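Side-chain contacts in uncharacterized protein YGR203W (Saccharomyces cerevisiae, PDB 3FS5), which acts as a protein phosphatase of the Cdc25-like family, built on a single rhodanese domain: residues W52-Y56 / S57-Q61; P63-L66 / R67-K70. All coordinates share one frame; numbering follows the deposited sequence.

Interaction 1 (W52-Y56 / S57-Q61); sequences WHYAY and SRLKQ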
loop_
_atom_site.group_PDB
_atom_site.type_symbol
_atom_site.label_atom_id
_atom_site.label_comp_id
_atom_site.label_asym_id
_atom_site.label_seq_id
_atom_site.Cartn_x
_atom_site.Cartn_y
_atom_site.Cartn_z
ATOM N N TRP A 52 -1.118 -6.167 3.184
ATOM C CA TRP A 52 -0.994 -6.301 4.633
ATOM C C TRP A 52 -1.782 -5.176 5.297
ATOM O O TRP A 52 -1.822 -4.054 4.794
ATOM C CB TRP A 52 0.464 -6.229 5.098
ATOM C CG TRP A 52 1.371 -7.289 4.550
ATOM C CD1 TRP A 52 1.011 -8.488 4.003
ATOM C CD2 TRP A 52 2.801 -7.240 4.508
ATOM N NE1 TRP A 52 2.133 -9.188 3.617
ATOM C CE2 TRP A 52 3.245 -8.444 3.917
ATOM C CE3 TRP A 52 3.752 -6.292 4.912
ATOM C CZ2 TRP A 52 4.603 -8.727 3.717
ATOM C CZ3 TRP A 52 5.105 -6.574 4.714
ATOM C CH2 TRP A 52 5.515 -7.783 4.119
ATOM N N HIS A 53 -2.395 -5.485 6.432
ATOM C CA HIS A 53 -3.209 -4.521 7.160
ATOM C C HIS A 53 -2.498 -3.981 8.403
ATOM O O HIS A 53 -2.342 -4.694 9.390
ATOM C CB HIS A 53 -4.536 -5.198 7.534
ATOM C CG HIS A 53 -5.495 -4.315 8.266
ATOM N ND1 HIS A 53 -5.509 -2.944 8.127
ATOM C CD2 HIS A 53 -6.509 -4.618 9.111
ATOM C CE1 HIS A 53 -6.491 -2.440 8.854
ATOM N NE2 HIS A 53 -7.113 -3.435 9.459
ATOM N N TYR A 54 -2.051 -2.726 8.323
ATOM C CA TYR A 54 -1.365 -2.031 9.421
ATOM C C TYR A 54 -2.026 -0.672 9.645
ATOM O O TYR A 54 -1.726 0.295 8.940
ATOM C CB TYR A 54 0.125 -1.811 9.099
ATOM C CG TYR A 54 0.980 -3.042 9.283
ATOM C CD1 TYR A 54 0.943 -4.083 8.360
ATOM C CD2 TYR A 54 1.799 -3.185 10.405
ATOM C CE1 TYR A 54 1.692 -5.236 8.545
ATOM C CE2 TYR A 54 2.555 -4.335 10.600
ATOM C CZ TYR A 54 2.493 -5.358 9.666
ATOM O OH TYR A 54 3.214 -6.514 9.851
ATOM N N ALA A 55 -2.916 -0.595 10.631
ATOM C CA ALA A 55 -3.638 0.644 10.920
ATOM C C ALA A 55 -2.728 1.850 11.162
ATOM O O ALA A 55 -1.787 1.789 11.955
ATOM C CB ALA A 55 -4.567 0.439 12.120
ATOM N N TYR A 56 -3.028 2.948 10.477
ATOM C CA TYR A 56 -2.253 4.174 10.608
ATOM C C TYR A 56 -2.129 4.652 12.056
ATOM O O TYR A 56 -1.043 5.017 12.508
ATOM C CB TYR A 56 -2.887 5.289 9.781
ATOM C CG TYR A 56 -2.173 6.610 9.927
ATOM C CD1 TYR A 56 -0.954 6.835 9.298
ATOM C CD2 TYR A 56 -2.704 7.628 10.716
ATOM C CE1 TYR A 56 -0.279 8.040 9.446
ATOM C CE2 TYR A 56 -2.038 8.838 10.872
ATOM C CZ TYR A 56 -0.826 9.037 10.235
ATOM O OH TYR A 56 -0.160 10.230 10.380
ATOM N N SER A 57 -3.246 4.655 12.781
ATOM C CA SER A 57 -3.243 5.108 14.170
ATOM C C SER A 57 -2.208 4.385 15.015
ATOM O O SER A 57 -1.499 5.008 15.806
ATOM C CB SER A 57 -4.628 4.926 14.804
ATOM O OG SER A 57 -5.579 5.772 14.182
ATOM N N ARG A 58 -2.115 3.071 14.850
ATOM C CA ARG A 58 -1.158 2.294 15.623
ATOM C C ARG A 58 0.279 2.482 15.137
ATOM O O ARG A 58 1.214 2.484 15.938
ATOM C CB ARG A 58 -1.533 0.816 15.597
ATOM C CG ARG A 58 -0.748 -0.012 16.592
ATOM C CD ARG A 58 -1.247 -1.438 16.642
ATOM N NE ARG A 58 -0.391 -2.276 17.474
ATOM C CZ ARG A 58 -0.490 -3.598 17.544
ATOM N NH1 ARG A 58 0.333 -4.285 18.328
ATOM N NH2 ARG A 58 -1.411 -4.235 16.831
ATOM N N LEU A 59 0.464 2.627 13.829
ATOM C CA LEU A 59 1.802 2.842 13.292
ATOM C C LEU A 59 2.356 4.136 13.883
ATOM O O LEU A 59 3.526 4.216 14.257
ATOM C CB LEU A 59 1.761 2.959 11.762
ATOM C CG LEU A 59 1.557 1.667 10.966
ATOM C CD1 LEU A 59 1.365 2.007 9.497
ATOM C CD2 LEU A 59 2.760 0.742 11.152
ATOM N N LYS A 60 1.493 5.142 13.978
ATOM C CA LYS A 60 1.877 6.447 14.496
ATOM C C LYS A 60 2.112 6.480 16.004
ATOM O O LYS A 60 2.995 7.194 16.475
ATOM C CB LYS A 60 0.813 7.485 14.133
ATOM C CG LYS A 60 1.168 8.905 14.549
ATOM C CD LYS A 60 0.023 9.863 14.274
ATOM C CE LYS A 60 0.420 11.303 14.561
ATOM N NZ LYS A 60 1.499 11.778 13.643
ATOM N N GLN A 61 1.330 5.706 16.751
ATOM C CA GLN A 61 1.436 5.675 18.207
ATOM C C GLN A 61 2.391 4.633 18.784
ATOM O O GLN A 61 2.935 4.824 19.873
ATOM C CB GLN A 61 0.055 5.452 18.825
ATOM C CG GLN A 61 -0.921 6.598 18.634
ATOM C CD GLN A 61 -2.330 6.229 19.063
ATOM O OE1 GLN A 61 -2.542 5.695 20.154
ATOM N NE2 GLN A 61 -3.305 6.518 18.207
#
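Y56 and K60, one helical turn apart, meet through both backbone and side chain where strand 52-53 of this rhodanese-like domain gives way to the short helix 56-61. K60 N donates to Y56 O at 2.9 Å, a bond of 159° at the hydrogen. The two side chains run side by side and point the same way: both place CG opposite their own backbone N (Y56 chi1 177°, K60 chi1 -176°), and K60 CD passes the hydroxyl end of the ring at van der Waals range, 3.9 Å from Y56 OH. The Y56 side chain also packs on R96, S99, A100 and L103 of helix 96-106 and is buried. Cut back to an alanine here, the side chain would no longer fill the space against A100 and L103, and the K60 chain would probably be freer to move.

L59 turns back over the chain that precedes the helix. Its CD1 sits 3.6 Å from Y54 O and 4.0 Å from Y54 CB, and the two side chains cross at about a right angle. L59 CD2 approaches Y54 CD2 at 4.1 Å, while L59 also packs on Y65 of the next helix. Y54 OH is hydrogen-bonded to E68 and R72.

A55 is the N-cap residue, and its carbonyl takes the first helical bond: L59 N lies 3.0 Å from A55 O, nearly on the line of the carbonyl. A second, weak bond comes from R58 N. The chemistry is thus divided: main-chain bonds start the helix just after the loop at 54-55, while Y54, Y56 and L59 bury apolar surface and R58 and K60 are exposed residues.

Interaction 2 (P63-L66 / R67-K70); sequences PEYL and RELK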
loop_
_atom_site.group_PDB
_atom_site.type_symbol
_atom_site.label_atom_id
_atom_site.label_comp_id
_atom_site.label_asym_id
_atom_site.label_seq_id
_atom_site.Cartn_x
_atom_site.Cartn_y
_atom_site.Cartn_z
ATOM N N PRO A 63 5.839 2.778 18.099
ATOM C CA PRO A 63 7.110 2.648 17.378
ATOM C C PRO A 63 7.491 1.198 17.081
ATOM O O PRO A 63 8.143 0.916 16.075
ATOM C CB PRO A 63 8.103 3.326 18.318
ATOM C CG PRO A 63 7.270 4.395 18.956
ATOM C CD PRO A 63 6.002 3.640 19.284
ATOM N N GLU A 64 7.093 0.287 17.963
ATOM C CA GLU A 64 7.388 -1.131 17.785
ATOM C C GLU A 64 6.576 -1.701 16.631
ATOM O O GLU A 64 7.029 -2.599 15.919
ATOM C CB GLU A 64 7.066 -1.915 19.061
ATOM C CG GLU A 64 7.965 -1.585 20.241
ATOM C CD GLU A 64 9.435 -1.769 19.915
ATOM O OE1 GLU A 64 9.822 -2.887 19.505
ATOM O OE2 GLU A 64 10.205 -0.795 20.067
ATOM N N TYR A 65 5.369 -1.174 16.459
ATOM C CA TYR A 65 4.491 -1.626 15.393
ATOM C C TYR A 65 5.080 -1.191 14.059
ATOM O O TYR A 65 5.104 -1.966 13.105
ATOM C CB TYR A 65 3.091 -1.035 15.576
ATOM C CG TYR A 65 2.022 -1.749 14.777
ATOM C CD1 TYR A 65 1.885 -3.134 14.849
ATOM C CD2 TYR A 65 1.130 -1.040 13.974
ATOM C CE1 TYR A 65 0.884 -3.797 14.144
ATOM C CE2 TYR A 65 0.123 -1.693 13.266
ATOM C CZ TYR A 65 0.005 -3.070 13.358
ATOM O OH TYR A 65 -0.999 -3.719 12.680
ATOM N N LEU A 66 5.559 0.047 13.998
ATOM C CA LEU A 66 6.166 0.567 12.777
ATOM C C LEU A 66 7.434 -0.223 12.487
ATOM O O LEU A 66 7.732 -0.547 11.335
ATOM C CB LEU A 66 6.512 2.050 12.939
ATOM C CG LEU A 66 7.288 2.704 11.786
ATOM C CD1 LEU A 66 6.516 2.562 10.487
ATOM C CD2 LEU A 66 7.524 4.174 12.105
ATOM N N ARG A 67 8.182 -0.528 13.542
ATOM C CA ARG A 67 9.414 -1.292 13.414
ATOM C C ARG A 67 9.109 -2.673 12.838
ATOM O O ARG A 67 9.854 -3.183 11.997
ATOM C CB ARG A 67 10.083 -1.425 14.784
ATOM C CG ARG A 67 11.375 -2.217 14.776
ATOM C CD ARG A 67 11.919 -2.377 16.188
ATOM N NE ARG A 67 13.116 -3.211 16.222
ATOM C CZ ARG A 67 13.722 -3.604 17.339
ATOM N NH1 ARG A 67 13.241 -3.237 18.520
ATOM N NH2 ARG A 67 14.809 -4.362 17.276
ATOM N N GLU A 68 8.012 -3.274 13.294
ATOM C CA GLU A 68 7.604 -4.589 12.804
ATOM C C GLU A 68 7.328 -4.547 11.301
ATOM O O GLU A 68 7.738 -5.443 10.565
ATOM C CB GLU A 68 6.344 -5.078 13.529
ATOM C CG GLU A 68 5.627 -6.207 12.792
ATOM C CD GLU A 68 4.327 -6.628 13.454
ATOM O OE1 GLU A 68 3.483 -7.238 12.761
ATOM O OE2 GLU A 68 4.151 -6.365 14.663
ATOM N N LEU A 69 6.619 -3.514 10.856
ATOM C CA LEU A 69 6.306 -3.365 9.438
ATOM C C LEU A 69 7.593 -3.203 8.636
ATOM O O LEU A 69 7.790 -3.879 7.634
ATOM C CB LEU A 69 5.394 -2.155 9.208
ATOM C CG LEU A 69 5.119 -1.812 7.738
ATOM C CD1 LEU A 69 4.487 -3.012 7.032
ATOM C CD2 LEU A 69 4.217 -0.590 7.657
ATOM N N LYS A 70 8.466 -2.307 9.087
ATOM C CA LYS A 70 9.741 -2.066 8.416
ATOM C C LYS A 70 10.525 -3.370 8.267
ATOM O O LYS A 70 11.019 -3.691 7.187
ATOM C CB LYS A 70 10.575 -1.059 9.214
ATOM C CG LYS A 70 12.002 -0.886 8.708
ATOM C CD LYS A 70 12.794 0.051 9.609
ATOM C CE LYS A 70 14.259 0.108 9.214
ATOM N NZ LYS A 70 15.031 1.002 10.118
#
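P63 and R67 pair across the first turn of helix 63-78, an alpha helix of the rhodanese-like domain, where R67 N donates to P63 O at 2.9 Å. P63 has no N-H to give, which costs nothing at the start of a helix, and the CB of R67 rests 3.3 Å from P63 O.

E64 follows, with a backbone bond from E68 N and a side-chain partner three residues on. Its chain is folded at chi2 (-56°), and this brings the carboxylate round to run beside the extended arginine, pointing the same way. E64 OE1 and R67 NH1 form a salt bridge at 3.6 Å, with the carboxylate and guanidinium planes 81° apart; such a long, steeply turned pair on exposed residues is an electrostatic attraction rather than a paired, coplanar grip. E64 has a second role at the helix start, where its N is hydrogen-bonded to the D62 side chain.

Y65 accepts L69 N at its carbonyl and swings its ring past E68. The ring and carboxylate planes are nearly perpendicular, and E68 OE2 comes no nearer than 4.0 Å to Y65 CD1, a loose contact. The stronger polar partner of E68 is Y54. The Y65 ring makes a cation-pi contact with R58, so this side of the helix faces helix 56-61.

L66 lies on S107 at another side of the helix. Near it K70 stretches its straight chain to E112, in a salt bridge, and to the carbonyl of S107. At the backbone, K70 N donates to L66 O at 2.9 Å, 172° at the hydrogen.

Interaction 1 comes first along the chain: strand 52-53, at the edge of the parallel sheet, passes through residues 54-55 into helix 56-61, and the contact closes the turn between them. Interaction 2 follows in series within the first turns of helix 63-78; neither nests in nor crosses the other. Their centres lie 9 Å apart, and they touch at several places. The pair of Y54 and E68 is shared between them, and R58 CG packs 3.4 Å from Y65 CD2. Together these contacts tie the edge strand and the short helix to the longer helix that follows.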